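Local atomic coordinates of succinate-semialdehyde dehydrogenase (Streptococcus pyogenes MGAS1882, PDB entry 4OGD), a protein that probably oxidises succinate semialdehyde to succinate, as an aldehyde dehydrogenase family member, with NADP+ as its cofactor. Residues Thr5-Thr10 with Asp294-Glu299; Lys72-Leu77 with Glu129-Pro134; Val250-Arg255 with Phe287-Trp292; Ser306-Lys311 with Pro338-Met343. One frame throughout, in Å; residues are numbered along the deposited sequence.

In the fold
From the N terminus, residues 5-10, on the first strand of a small antiparallel pair, meet 294-299 in contact 1, closing a loop of 283 intervening residues. Contacts 2 and 3 are nested inside it, in series: contact 2 joins the end of helix 63-74 to the loop after strand 124-128, and contact 3 joins helix 244-256 to the end of helix 276-288. Contact 4 opens after contact 1 has closed and joins the start of helix 308-323 to the loop before strand 345-348; none of the four cross. In space contacts 1, 2 and 4 cluster: Thr5 OG1 lies 2.8 Å from Asp73 OD1, and Pro8 O 3.1 Å from His340 N. Contact 3 reaches contact 4 through Trp292.

Contact 1: Thr5-Thr10 with Asp294-Glu299; sequences TIYPYT and DPMDPE
Tyr9 lays its ring over the backbone of Asp294, near the N-terminal strand that pairs antiparallel with strand 12-16. The partner is a type I beta turn, Asp294 to Asp297, in the long loop between helices 276-288 and 308-323. Followed outward, Tyr9 begins at CB, 3.7 Å from Pro295 CD, and Pro295 CD is equally close to Tyr9 CG. That CG stands anti to the backbone N (chi1 177°). Farther out, over the start of the turn, Tyr9 CE1 comes to 3.5 Å from Asp294 N. Asp294 CA is 3.6 Å from the centroid of the Tyr9 ring and 16° off the ring normal, a CH-pi contact over the face. At the tip, Tyr9 OH is 3.7 Å from Asp294 CB.

Tyr7 approaches from the strand. It meets Pro295 tip to tip, with Tyr7 OH 3.4 Å from Pro295 CG, and the phenol oxygen also touches CG of Met296. One face of its ring is covered by CB of Tyr9, so the two tyrosines pack on each other as well as on the turn. Lys72 makes a cation-pi contact with the Tyr7 ring, which places the contact beside helix 63-74.

The polar ends are joined through water. A water lying at the edge of the Tyr7 ring, in its plane, is hydrogen-bonded to Tyr7 OH and donates to Asp294 OD1. That same oxygen closes an Asx turn, accepting from Met296 N at 2.9 Å, with the donor standing 53° out of the Asp294 carboxylate plane.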
loop_
_atom_site.group_PDB
_atom_site.type_symbol
_atom_site.label_atom_id
_atom_site.label_comp_id
_atom_site.label_asym_id
_atom_site.label_seq_id
_atom_site.Cartn_x
_atom_site.Cartn_y
_atom_site.Cartn_z
ATOM N N THR A 5 -10.583 25.300 19.578
ATOM C CA THR A 5 -9.252 25.857 19.754
ATOM C C THR A 5 -9.114 26.249 21.216
ATOM O O THR A 5 -9.836 27.118 21.697
ATOM C CB THR A 5 -9.015 27.105 18.896
ATOM O OG1 THR A 5 -9.129 26.770 17.505
ATOM C CG2 THR A 5 -7.626 27.684 19.183
ATOM N N ILE A 6 -8.218 25.573 21.924
ATOM C CA ILE A 6 -7.871 25.954 23.290
ATOM C C ILE A 6 -6.371 26.189 23.354
ATOM O O ILE A 6 -5.583 25.251 23.214
ATOM C CB ILE A 6 -8.259 24.861 24.296
ATOM C CG1 ILE A 6 -9.738 24.510 24.144
ATOM C CG2 ILE A 6 -7.944 25.306 25.725
ATOM C CD1 ILE A 6 -10.176 23.336 24.989
ATOM N N TYR A 7 -5.980 27.444 23.567
ATOM C CA TYR A 7 -4.574 27.841 23.530
ATOM C C TYR A 7 -3.780 27.123 24.621
ATOM O O TYR A 7 -4.062 27.301 25.806
ATOM C CB TYR A 7 -4.477 29.357 23.732
ATOM C CG TYR A 7 -3.127 29.979 23.448
ATOM C CD1 TYR A 7 -2.179 29.331 22.670
ATOM C CD2 TYR A 7 -2.805 31.231 23.963
ATOM C CE1 TYR A 7 -0.949 29.910 22.412
ATOM C CE2 TYR A 7 -1.575 31.819 23.713
ATOM C CZ TYR A 7 -0.657 31.157 22.935
ATOM O OH TYR A 7 0.556 31.739 22.684
ATOM N N PRO A 8 -2.795 26.300 24.232
ATOM C CA PRO A 8 -2.034 25.557 25.244
ATOM C C PRO A 8 -1.206 26.420 26.197
ATOM O O PRO A 8 -0.726 25.897 27.196
ATOM C CB PRO A 8 -1.112 24.668 24.396
ATOM C CG PRO A 8 -1.869 24.459 23.141
ATOM C CD PRO A 8 -2.514 25.803 22.871
ATOM N N TYR A 9 -1.012 27.700 25.900
ATOM C CA TYR A 9 -0.218 28.536 26.791
ATOM C C TYR A 9 -1.056 29.068 27.948
ATOM O O TYR A 9 -0.547 29.245 29.050
ATOM C CB TYR A 9 0.438 29.684 26.024
ATOM C CG TYR A 9 1.233 30.639 26.887
ATOM C CD1 TYR A 9 2.202 30.170 27.762
ATOM C CD2 TYR A 9 1.031 32.009 26.803
ATOM C CE1 TYR A 9 2.936 31.035 28.553
ATOM C CE2 TYR A 9 1.760 32.883 27.583
ATOM C CZ TYR A 9 2.712 32.389 28.456
ATOM O OH TYR A 9 3.448 33.252 29.242
ATOM N N THR A 10 -2.341 29.294 27.694
ATOM C CA THR A 10 -3.233 29.900 28.680
ATOM C C THR A 10 -4.366 28.970 29.095
ATOM O O THR A 10 -5.087 29.253 30.056
ATOM C CB THR A 10 -3.857 31.199 28.144
ATOM O OG1 THR A 10 -4.680 30.902 27.004
ATOM C CG2 THR A 10 -2.776 32.202 27.759
ATOM N N ASP A 294 5.916 31.815 26.857
ATOM C CA ASP A 294 4.998 32.244 25.807
ATOM C C ASP A 294 5.521 31.842 24.424
ATOM O O ASP A 294 6.532 32.363 23.981
ATOM C CB ASP A 294 4.878 33.772 25.909
ATOM C CG ASP A 294 3.923 34.367 24.899
ATOM O OD1 ASP A 294 3.394 33.630 24.040
ATOM O OD2 ASP A 294 3.710 35.601 24.963
ATOM N N PRO A 295 4.832 30.917 23.727
ATOM C CA PRO A 295 5.362 30.499 22.418
ATOM C C PRO A 295 5.351 31.607 21.353
ATOM O O PRO A 295 6.024 31.464 20.331
ATOM C CB PRO A 295 4.436 29.343 22.010
ATOM C CG PRO A 295 3.155 29.618 22.728
ATOM C CD PRO A 295 3.578 30.220 24.063
ATOM N N MET A 296 4.628 32.698 21.590
ATOM C CA MET A 296 4.672 33.825 20.658
ATOM C C MET A 296 5.912 34.695 20.860
ATOM O O MET A 296 6.278 35.469 19.977
ATOM C CB MET A 296 3.400 34.675 20.748
ATOM C CG MET A 296 2.128 33.974 20.268
ATOM S SD MET A 296 2.102 33.521 18.516
ATOM C CE MET A 296 1.967 35.138 17.755
ATOM N N ASP A 297 6.563 34.553 22.013
ATOM C CA ASP A 297 7.727 35.362 22.366
ATOM C C ASP A 297 8.967 34.788 21.694
ATOM O O ASP A 297 9.262 33.607 21.857
ATOM C CB ASP A 297 7.905 35.334 23.889
ATOM C CG ASP A 297 8.923 36.348 24.406
ATOM O OD1 ASP A 297 9.941 36.626 23.735
ATOM O OD2 ASP A 297 8.697 36.860 25.522
ATOM N N PRO A 298 9.710 35.623 20.945
ATOM C CA PRO A 298 10.927 35.146 20.271
ATOM C C PRO A 298 12.006 34.616 21.223
ATOM O O PRO A 298 12.867 33.854 20.786
ATOM C CB PRO A 298 11.431 36.395 19.533
ATOM C CG PRO A 298 10.793 37.553 20.252
ATOM C CD PRO A 298 9.446 37.044 20.663
ATOM N N GLU A 299 11.961 35.004 22.496
ATOM C CA GLU A 299 12.933 34.532 23.480
ATOM C C GLU A 299 12.640 33.100 23.944
ATOM O O GLU A 299 13.504 32.437 24.516
ATOM C CB GLU A 299 12.958 35.453 24.703
ATOM C CG GLU A 299 13.506 36.849 24.459
ATOM C CD GLU A 299 13.470 37.723 25.716
ATOM O OE1 GLU A 299 13.130 37.212 26.810
ATOM O OE2 GLU A 299 13.783 38.929 25.609
HETATM O O HOH W 1 0.746 34.279 23.511
#

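Contact 2: Lys72-Leu77 with Glu129-Pro134; sequences KDMGKL and EPWNFP
Lys76 and Met74 press against the carbonyl oxygens of Asn132 and Trp131, and the tight part of the contact is one hydrogen bond plus one close carbon-to-oxygen approach. In the bond, Lys76 NZ donates to Asn132 O at 2.8 Å, lying in the carbonyl plane with a C=O...donor angle of 149°. Asn258 ND2 also donates to that oxygen, and NZ itself has a salt bridge to Glu84, so both ends of the bond have second partners. Lys76 NZ also comes to 3.4 Å from Phe133 CD1, the two side chains crossing at about a right angle.

Met74, at the end of helix 63-74, has CG between its backbone N and carbonyl carbon (chi1 50°), and Met74 CG makes the carbon-to-oxygen approach, 3.3 Å from Trp131 O. Met74 CG is also 3.7 Å from Pro134 CG.

Residues 129-134 read EPWNFP, the PWNFP signature of aldehyde dehydrogenases, here in the loop between strand 124-128 of the Rossmann-like sheet and helix 136-148. In relatives the asparagine of this signature helps form the oxyanion hole; in this chain Asn132 ND2 donates to Gln261 O.

Packing is looser toward Trp131, which is partly exposed where Met74, Lys76 and Pro134 are buried. There Met74 CE meets the indole at its edge, 4.1 Å from Trp131 CE3. Within the first segment, Lys76 N makes a weak 3.6 Å bond to Met74 SD.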
loop_
_atom_site.group_PDB
_atom_site.type_symbol
_atom_site.label_atom_id
_atom_site.label_comp_id
_atom_site.label_asym_id
_atom_site.label_seq_id
_atom_site.Cartn_x
_atom_site.Cartn_y
_atom_site.Cartn_z
ATOM N N LYS A 72 -1.626 29.151 18.199
ATOM C CA LYS A 72 -2.824 29.272 19.024
ATOM C C LYS A 72 -3.621 27.967 19.153
ATOM O O LYS A 72 -4.281 27.749 20.167
ATOM C CB LYS A 72 -3.702 30.445 18.555
ATOM C CG LYS A 72 -3.022 31.824 18.694
ATOM C CD LYS A 72 -2.788 32.201 20.159
ATOM C CE LYS A 72 -1.871 33.422 20.314
ATOM N NZ LYS A 72 -2.486 34.689 19.796
ATOM N N ASP A 73 -3.542 27.095 18.148
ATOM C CA ASP A 73 -4.229 25.796 18.201
ATOM C C ASP A 73 -3.502 24.807 19.114
ATOM O O ASP A 73 -4.096 24.215 20.028
ATOM C CB ASP A 73 -4.315 25.154 16.801
ATOM C CG ASP A 73 -5.617 25.478 16.060
ATOM O OD1 ASP A 73 -6.516 26.160 16.603
ATOM O OD2 ASP A 73 -5.739 25.019 14.906
ATOM N N MET A 74 -2.217 24.612 18.862
ATOM C CA MET A 74 -1.532 23.491 19.499
ATOM C C MET A 74 -0.263 23.842 20.266
ATOM O O MET A 74 0.416 22.951 20.778
ATOM C CB MET A 74 -1.306 22.354 18.490
ATOM C CG MET A 74 -0.667 22.767 17.173
ATOM S SD MET A 74 1.057 23.229 17.331
ATOM C CE MET A 74 1.744 21.685 17.950
ATOM N N GLY A 75 0.055 25.133 20.348
ATOM C CA GLY A 75 1.070 25.611 21.273
ATOM C C GLY A 75 2.498 25.779 20.799
ATOM O O GLY A 75 3.327 26.277 21.563
ATOM N N LYS A 76 2.817 25.356 19.576
ATOM C CA LYS A 76 4.217 25.357 19.163
ATOM C C LYS A 76 4.770 26.762 19.047
ATOM O O LYS A 76 4.020 27.713 18.822
ATOM C CB LYS A 76 4.452 24.586 17.859
ATOM C CG LYS A 76 3.886 25.221 16.599
ATOM C CD LYS A 76 4.399 24.478 15.360
ATOM C CE LYS A 76 3.988 23.000 15.350
ATOM N NZ LYS A 76 4.720 22.208 14.301
ATOM N N LEU A 77 6.083 26.879 19.210
ATOM C CA LEU A 77 6.766 28.160 19.053
ATOM C C LEU A 77 6.358 28.807 17.733
ATOM O O LEU A 77 6.267 28.139 16.702
ATOM C CB LEU A 77 8.277 27.952 19.074
ATOM C CG LEU A 77 8.884 27.343 20.335
ATOM C CD1 LEU A 77 10.397 27.277 20.190
ATOM C CD2 LEU A 77 8.474 28.118 21.577
ATOM N N GLU A 129 -5.201 13.573 9.633
ATOM C CA GLU A 129 -3.956 14.258 9.981
ATOM C C GLU A 129 -3.933 14.709 11.441
ATOM O O GLU A 129 -4.989 14.901 12.054
ATOM C CB GLU A 129 -3.718 15.438 9.019
ATOM C CG GLU A 129 -3.723 15.036 7.533
ATOM C CD GLU A 129 -2.686 13.974 7.182
ATOM O OE1 GLU A 129 -1.670 13.860 7.900
ATOM O OE2 GLU A 129 -2.885 13.246 6.169
ATOM N N PRO A 130 -2.727 14.854 12.012
ATOM C CA PRO A 130 -2.578 15.071 13.451
ATOM C C PRO A 130 -2.162 16.494 13.817
ATOM O O PRO A 130 -1.793 17.294 12.951
ATOM C CB PRO A 130 -1.453 14.100 13.796
ATOM C CG PRO A 130 -0.536 14.222 12.614
ATOM C CD PRO A 130 -1.438 14.474 11.401
ATOM N N TRP A 131 -2.203 16.798 15.110
ATOM C CA TRP A 131 -1.957 18.159 15.595
ATOM C C TRP A 131 -0.500 18.613 15.637
ATOM O O TRP A 131 -0.233 19.814 15.767
ATOM C CB TRP A 131 -2.572 18.340 16.991
ATOM C CG TRP A 131 -2.149 17.266 17.947
ATOM C CD1 TRP A 131 -2.857 16.153 18.290
ATOM C CD2 TRP A 131 -0.909 17.191 18.666
ATOM N NE1 TRP A 131 -2.138 15.388 19.180
ATOM C CE2 TRP A 131 -0.940 16.007 19.429
ATOM C CE3 TRP A 131 0.222 18.014 18.745
ATOM C CZ2 TRP A 131 0.118 15.624 20.254
ATOM C CZ3 TRP A 131 1.272 17.630 19.554
ATOM C CH2 TRP A 131 1.216 16.445 20.300
ATOM N N ASN A 132 0.462 17.698 15.555
ATOM C CA ASN A 132 1.834 18.138 15.820
ATOM C C ASN A 132 2.471 19.005 14.727
ATOM O O ASN A 132 3.296 19.871 15.024
ATOM C CB ASN A 132 2.747 16.993 16.297
ATOM C CG ASN A 132 2.979 15.942 15.242
ATOM O OD1 ASN A 132 2.192 15.793 14.305
ATOM N ND2 ASN A 132 4.081 15.203 15.385
ATOM N N PHE A 133 2.062 18.778 13.478
ATOM C CA PHE A 133 2.441 19.636 12.356
ATOM C C PHE A 133 1.174 19.847 11.524
ATOM O O PHE A 133 0.980 19.207 10.489
ATOM C CB PHE A 133 3.562 19.006 11.511
ATOM C CG PHE A 133 4.869 18.859 12.241
ATOM C CD1 PHE A 133 5.841 19.848 12.167
ATOM C CD2 PHE A 133 5.126 17.721 13.004
ATOM C CE1 PHE A 133 7.055 19.709 12.848
ATOM C CE2 PHE A 133 6.332 17.572 13.680
ATOM C CZ PHE A 133 7.295 18.569 13.604
ATOM N N PRO A 134 0.295 20.744 11.992
ATOM C CA PRO A 134 -1.075 20.872 11.472
ATOM C C PRO A 134 -1.147 21.235 9.988
ATOM O O PRO A 134 -2.122 20.882 9.330
ATOM C CB PRO A 134 -1.674 22.009 12.309
ATOM C CG PRO A 134 -0.815 22.110 13.515
ATOM C CD PRO A 134 0.570 21.725 13.058
#

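Contact 3: Val250-Arg255 with Phe287-Trp292; sequences VLYFSR and FKTAKW
Helix 244-256, the connecting helix of a beta-alpha-beta unit, sends Arg255 across to Phe287 in helix 276-288 and Tyr252 to Ala290 in the loop that follows. The tyrosine has CG anti to its backbone N (chi1 -165°). At the far end of the ring, Tyr252 OH lies 3.3 Å from Ala290 CB. Ala290 CA is at the ring's edge, in its plane, so the phenol meets the alanine side-on. Nearer the root of the ring, Tyr252 CD1 is 3.5 Å from Thr289 OG1; the two side chains slide past each other in opposite directions. Neither hydroxyl is bonded to the other: Tyr252 OH is hydrogen-bonded to Thr301 O, and Thr289 OG1 to Val286 O.

The unit runs from strand 235-238 through this helix to the neighbouring parallel strand 268-272, in the seven-stranded sheet of what corresponds to the catalytic domain of the family. Helix 276-288 follows directly and packs against the connecting helix, Leu251 touching Leu282 and Val286.

At the buried end Phe287 presents its edge, with CZ 3.9 Å from Arg255 CG and 4.0 Å from Arg255 CB. Only the aliphatic root of the arginine is used here. Its guanidinium, turned 60° from the ring plane, leads away to Ser265, Val365 and Ile361. Within the helix Ser254 OG donates to Val250 O at 2.8 Å, from above the carbonyl plane, and Ser254 N donates to the same oxygen.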
loop_
_atom_site.group_PDB
_atom_site.type_symbol
_atom_site.label_atom_id
_atom_site.label_comp_id
_atom_site.label_asym_id
_atom_site.label_seq_id
_atom_site.Cartn_x
_atom_site.Cartn_y
_atom_site.Cartn_z
ATOM N N VAL A 250 23.725 20.086 17.642
ATOM C CA VAL A 250 22.447 19.582 17.139
ATOM C C VAL A 250 21.532 19.022 18.222
ATOM O O VAL A 250 20.362 18.731 17.957
ATOM C CB VAL A 250 22.628 18.513 16.031
ATOM C CG1 VAL A 250 23.638 18.979 14.991
ATOM C CG2 VAL A 250 23.035 17.168 16.626
ATOM N N LEU A 251 22.039 18.886 19.446
ATOM C CA LEU A 251 21.287 18.163 20.476
ATOM C C LEU A 251 19.959 18.810 20.882
ATOM O O LEU A 251 18.960 18.106 21.040
ATOM C CB LEU A 251 22.145 17.878 21.717
ATOM C CG LEU A 251 23.220 16.795 21.614
ATOM C CD1 LEU A 251 23.959 16.697 22.937
ATOM C CD2 LEU A 251 22.646 15.426 21.240
ATOM N N TYR A 252 19.944 20.135 21.058
ATOM C CA TYR A 252 18.724 20.812 21.492
ATOM C C TYR A 252 17.610 20.581 20.474
ATOM O O TYR A 252 16.516 20.138 20.823
ATOM C CB TYR A 252 18.960 22.315 21.690
ATOM C CG TYR A 252 17.852 22.976 22.476
ATOM C CD1 TYR A 252 17.978 23.186 23.841
ATOM C CD2 TYR A 252 16.670 23.367 21.857
ATOM C CE1 TYR A 252 16.962 23.783 24.572
ATOM C CE2 TYR A 252 15.646 23.954 22.576
ATOM C CZ TYR A 252 15.799 24.163 23.931
ATOM O OH TYR A 252 14.781 24.751 24.645
ATOM N N PHE A 253 17.903 20.865 19.212
ATOM C CA PHE A 253 16.940 20.605 18.148
ATOM C C PHE A 253 16.505 19.145 18.138
ATOM O O PHE A 253 15.312 18.842 18.024
ATOM C CB PHE A 253 17.527 20.956 16.781
ATOM C CG PHE A 253 16.747 20.383 15.631
ATOM C CD1 PHE A 253 15.599 21.011 15.175
ATOM C CD2 PHE A 253 17.146 19.199 15.023
ATOM C CE1 PHE A 253 14.864 20.474 14.128
ATOM C CE2 PHE A 253 16.415 18.655 13.982
ATOM C CZ PHE A 253 15.279 19.289 13.532
ATOM N N SER A 254 17.469 18.242 18.260
ATOM C CA SER A 254 17.178 16.824 18.046
ATOM C C SER A 254 16.130 16.244 18.974
ATOM O O SER A 254 15.379 15.361 18.560
ATOM C CB SER A 254 18.455 15.985 18.091
ATOM O OG SER A 254 19.275 16.314 16.981
ATOM N N ARG A 255 16.067 16.726 20.214
ATOM C CA ARG A 255 15.081 16.200 21.159
ATOM C C ARG A 255 14.017 17.204 21.602
ATOM O O ARG A 255 12.913 16.809 21.980
ATOM C CB ARG A 255 15.754 15.567 22.387
ATOM C CG ARG A 255 14.789 14.767 23.281
ATOM C CD ARG A 255 13.972 13.761 22.464
ATOM N NE ARG A 255 13.150 12.907 23.317
ATOM C CZ ARG A 255 11.849 12.697 23.149
ATOM N NH1 ARG A 255 11.201 13.274 22.143
ATOM N NH2 ARG A 255 11.190 11.902 23.988
ATOM N N PHE A 287 20.054 20.660 27.843
ATOM C CA PHE A 287 18.698 20.720 28.364
ATOM C C PHE A 287 18.511 21.878 29.345
ATOM O O PHE A 287 17.422 22.446 29.440
ATOM C CB PHE A 287 18.315 19.373 28.997
ATOM C CG PHE A 287 17.726 18.382 28.013
ATOM C CD1 PHE A 287 18.240 18.261 26.729
ATOM C CD2 PHE A 287 16.658 17.582 28.382
ATOM C CE1 PHE A 287 17.688 17.345 25.823
ATOM C CE2 PHE A 287 16.100 16.665 27.488
ATOM C CZ PHE A 287 16.617 16.551 26.214
ATOM N N LYS A 288 19.582 22.243 30.052
ATOM C CA LYS A 288 19.527 23.357 31.000
ATOM C C LYS A 288 19.311 24.705 30.332
ATOM O O LYS A 288 18.850 25.651 30.972
ATOM C CB LYS A 288 20.807 23.407 31.838
ATOM C CG LYS A 288 20.766 22.485 33.047
ATOM C CD LYS A 288 22.136 22.416 33.712
ATOM C CE LYS A 288 22.082 21.619 34.999
ATOM N NZ LYS A 288 23.431 21.546 35.633
ATOM N N THR A 289 19.633 24.789 29.045
ATOM C CA THR A 289 19.514 26.048 28.319
ATOM C C THR A 289 18.084 26.374 27.918
ATOM O O THR A 289 17.808 27.487 27.477
ATOM C CB THR A 289 20.402 26.076 27.057
ATOM O OG1 THR A 289 19.896 25.159 26.077
ATOM C CG2 THR A 289 21.831 25.714 27.405
ATOM N N ALA A 290 17.179 25.412 28.078
ATOM C CA ALA A 290 15.782 25.608 27.696
ATOM C C ALA A 290 15.110 26.757 28.435
ATOM O O ALA A 290 15.248 26.898 29.653
ATOM C CB ALA A 290 14.987 24.329 27.901
ATOM N N LYS A 291 14.373 27.571 27.690
ATOM C CA LYS A 291 13.590 28.643 28.287
ATOM C C LYS A 291 12.132 28.460 27.910
ATOM O O LYS A 291 11.732 28.760 26.782
ATOM C CB LYS A 291 14.090 30.003 27.800
ATOM C CG LYS A 291 13.371 31.179 28.440
ATOM C CD LYS A 291 14.162 32.468 28.287
ATOM C CE LYS A 291 13.486 33.601 29.045
ATOM N NZ LYS A 291 12.054 33.702 28.660
ATOM N N TRP A 292 11.336 27.945 28.840
ATOM C CA TRP A 292 9.914 27.768 28.570
ATOM C C TRP A 292 9.144 29.051 28.788
ATOM O O TRP A 292 9.576 29.933 29.538
ATOM C CB TRP A 292 9.304 26.629 29.393
ATOM C CG TRP A 292 9.608 26.690 30.852
ATOM C CD1 TRP A 292 8.900 27.352 31.813
ATOM C CD2 TRP A 292 10.702 26.052 31.521
ATOM N NE1 TRP A 292 9.494 27.169 33.043
ATOM C CE2 TRP A 292 10.600 26.373 32.889
ATOM C CE3 TRP A 292 11.760 25.238 31.093
ATOM C CZ2 TRP A 292 11.517 25.908 33.836
ATOM C CZ3 TRP A 292 12.673 24.776 32.033
ATOM C CH2 TRP A 292 12.544 25.114 33.390
#

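Contact 4: Ser306-Lys311 with Pro338-Met343; sequences SSAQAK and PGHFVM
The imidazole of His340 lies flat against the Ser307-Ala308 peptide, at the N-terminal end of helix 308-323. On that face Ala308 N is 3.3 Å above the ring plane, over its centre, while Ser307 C is displaced toward the rim. Ala308 CB adds a contact of 3.7 Å to His340 CE1. Although Ala308 N is near His340 ND1, the angle is too poor for a hydrogen bond, so the peptide atoms simply lie over one face of the ring. Ser307 is the N-cap, its OG accepting from Ala310 N at 3.0 Å, so the ring rests on the residues that begin the helix; that helix end would probably disfavour a positive charge on the imidazole. His340 is also the centre of an inverse gamma turn, in the loop leading to strand 345-348, and its backbone is hydrogen-bonded to Pro8.

Lys311, one turn into the helix, has CG anti to its N (chi1 167°) and an extended chain beyond. Lys311 CD lies 3.6 Å from His340 C, and Lys311 NZ makes a weak bond to Phe341 O at 3.1 Å. Lys311 NZ also donates to a water at 2.9 Å. Near the root of the lysine, Lys311 CG packs against Val342 CG2 at 3.7 Å.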
loop_
_atom_site.group_PDB
_atom_site.type_symbol
_atom_site.label_atom_id
_atom_site.label_comp_id
_atom_site.label_asym_id
_atom_site.label_seq_id
_atom_site.Cartn_x
_atom_site.Cartn_y
_atom_site.Cartn_z
ATOM N N SER A 306 0.751 20.188 23.717
ATOM C CA SER A 306 -0.440 20.563 22.953
ATOM C C SER A 306 -1.782 20.451 23.677
ATOM O O SER A 306 -2.778 21.015 23.213
ATOM C CB SER A 306 -0.504 19.752 21.658
ATOM O OG SER A 306 -0.689 18.382 21.954
ATOM N N SER A 307 -1.828 19.723 24.792
ATOM C CA SER A 307 -3.072 19.594 25.551
ATOM C C SER A 307 -2.784 19.191 26.991
ATOM O O SER A 307 -1.678 18.777 27.315
ATOM C CB SER A 307 -4.008 18.566 24.904
ATOM O OG SER A 307 -3.517 17.241 25.075
ATOM N N ALA A 308 -3.788 19.301 27.853
ATOM C CA ALA A 308 -3.626 18.869 29.235
ATOM C C ALA A 308 -3.380 17.367 29.288
ATOM O O ALA A 308 -2.563 16.896 30.084
ATOM C CB ALA A 308 -4.850 19.239 30.052
ATOM N N GLN A 309 -4.082 16.622 28.438
ATOM C CA GLN A 309 -3.905 15.173 28.390
ATOM C C GLN A 309 -2.500 14.796 27.927
ATOM O O GLN A 309 -1.895 13.872 28.468
ATOM C CB GLN A 309 -4.955 14.503 27.501
ATOM C CG GLN A 309 -4.953 12.983 27.632
ATOM C CD GLN A 309 -5.296 12.531 29.042
ATOM O OE1 GLN A 309 -6.351 12.876 29.575
ATOM N NE2 GLN A 309 -4.403 11.763 29.655
ATOM N N ALA A 310 -1.980 15.507 26.927
ATOM C CA ALA A 310 -0.626 15.236 26.449
ATOM C C ALA A 310 0.380 15.394 27.586
ATOM O O ALA A 310 1.276 14.557 27.760
ATOM C CB ALA A 310 -0.272 16.151 25.273
ATOM N N LYS A 311 0.228 16.463 28.362
ATOM C CA LYS A 311 1.097 16.696 29.511
ATOM C C LYS A 311 0.962 15.583 30.553
ATOM O O LYS A 311 1.963 15.052 31.035
ATOM C CB LYS A 311 0.814 18.071 30.137
ATOM C CG LYS A 311 1.443 18.259 31.524
ATOM C CD LYS A 311 1.376 19.712 31.981
ATOM C CE LYS A 311 1.864 19.867 33.426
ATOM N NZ LYS A 311 1.923 21.309 33.851
ATOM N N PRO A 338 -0.416 27.643 34.244
ATOM C CA PRO A 338 -1.645 27.030 33.723
ATOM C C PRO A 338 -1.480 26.384 32.349
ATOM O O PRO A 338 -2.278 25.516 31.998
ATOM C CB PRO A 338 -2.631 28.203 33.650
ATOM C CG PRO A 338 -1.786 29.432 33.697
ATOM C CD PRO A 338 -0.592 29.078 34.525
ATOM N N GLY A 339 -0.468 26.808 31.596
ATOM C CA GLY A 339 -0.162 26.207 30.307
ATOM C C GLY A 339 0.338 24.785 30.479
ATOM O O GLY A 339 0.804 24.417 31.549
ATOM N N HIS A 340 0.262 23.979 29.426
ATOM C CA HIS A 340 0.573 22.556 29.565
ATOM C C HIS A 340 2.070 22.250 29.512
ATOM O O HIS A 340 2.523 21.434 28.704
ATOM C CB HIS A 340 -0.176 21.760 28.498
ATOM C CG HIS A 340 -1.614 22.155 28.363
ATOM N ND1 HIS A 340 -2.493 22.130 29.425
ATOM C CD2 HIS A 340 -2.318 22.605 27.299
ATOM C CE1 HIS A 340 -3.682 22.540 29.017
ATOM N NE2 HIS A 340 -3.603 22.833 27.732
ATOM N N PHE A 341 2.838 22.880 30.394
ATOM C CA PHE A 341 4.297 22.769 30.362
ATOM C C PHE A 341 4.875 21.522 31.040
ATOM O O PHE A 341 4.444 21.123 32.128
ATOM C CB PHE A 341 4.938 24.013 30.983
ATOM C CG PHE A 341 4.838 25.244 30.122
ATOM C CD1 PHE A 341 5.724 25.439 29.077
ATOM C CD2 PHE A 341 3.866 26.202 30.364
ATOM C CE1 PHE A 341 5.647 26.563 28.280
ATOM C CE2 PHE A 341 3.773 27.337 29.570
ATOM C CZ PHE A 341 4.670 27.517 28.524
ATOM N N VAL A 342 5.869 20.928 30.386
ATOM C CA VAL A 342 6.681 19.859 30.958
ATOM C C VAL A 342 8.138 20.282 30.807
ATOM O O VAL A 342 8.566 20.671 29.718
ATOM C CB VAL A 342 6.432 18.512 30.220
ATOM C CG1 VAL A 342 7.393 17.421 30.712
ATOM C CG2 VAL A 342 4.985 18.072 30.393
ATOM N N MET A 343 8.911 20.251 31.889
ATOM C CA MET A 343 10.306 20.667 31.769
ATOM C C MET A 343 11.136 19.577 31.105
ATOM O O MET A 343 10.803 18.393 31.211
ATOM C CB MET A 343 10.908 21.062 33.126
ATOM C CG MET A 343 11.539 19.933 33.912
ATOM S SD MET A 343 12.410 20.565 35.371
ATOM C CE MET A 343 13.970 21.066 34.658
HETATM O O HOH W 2 -0.530 22.739 33.534
#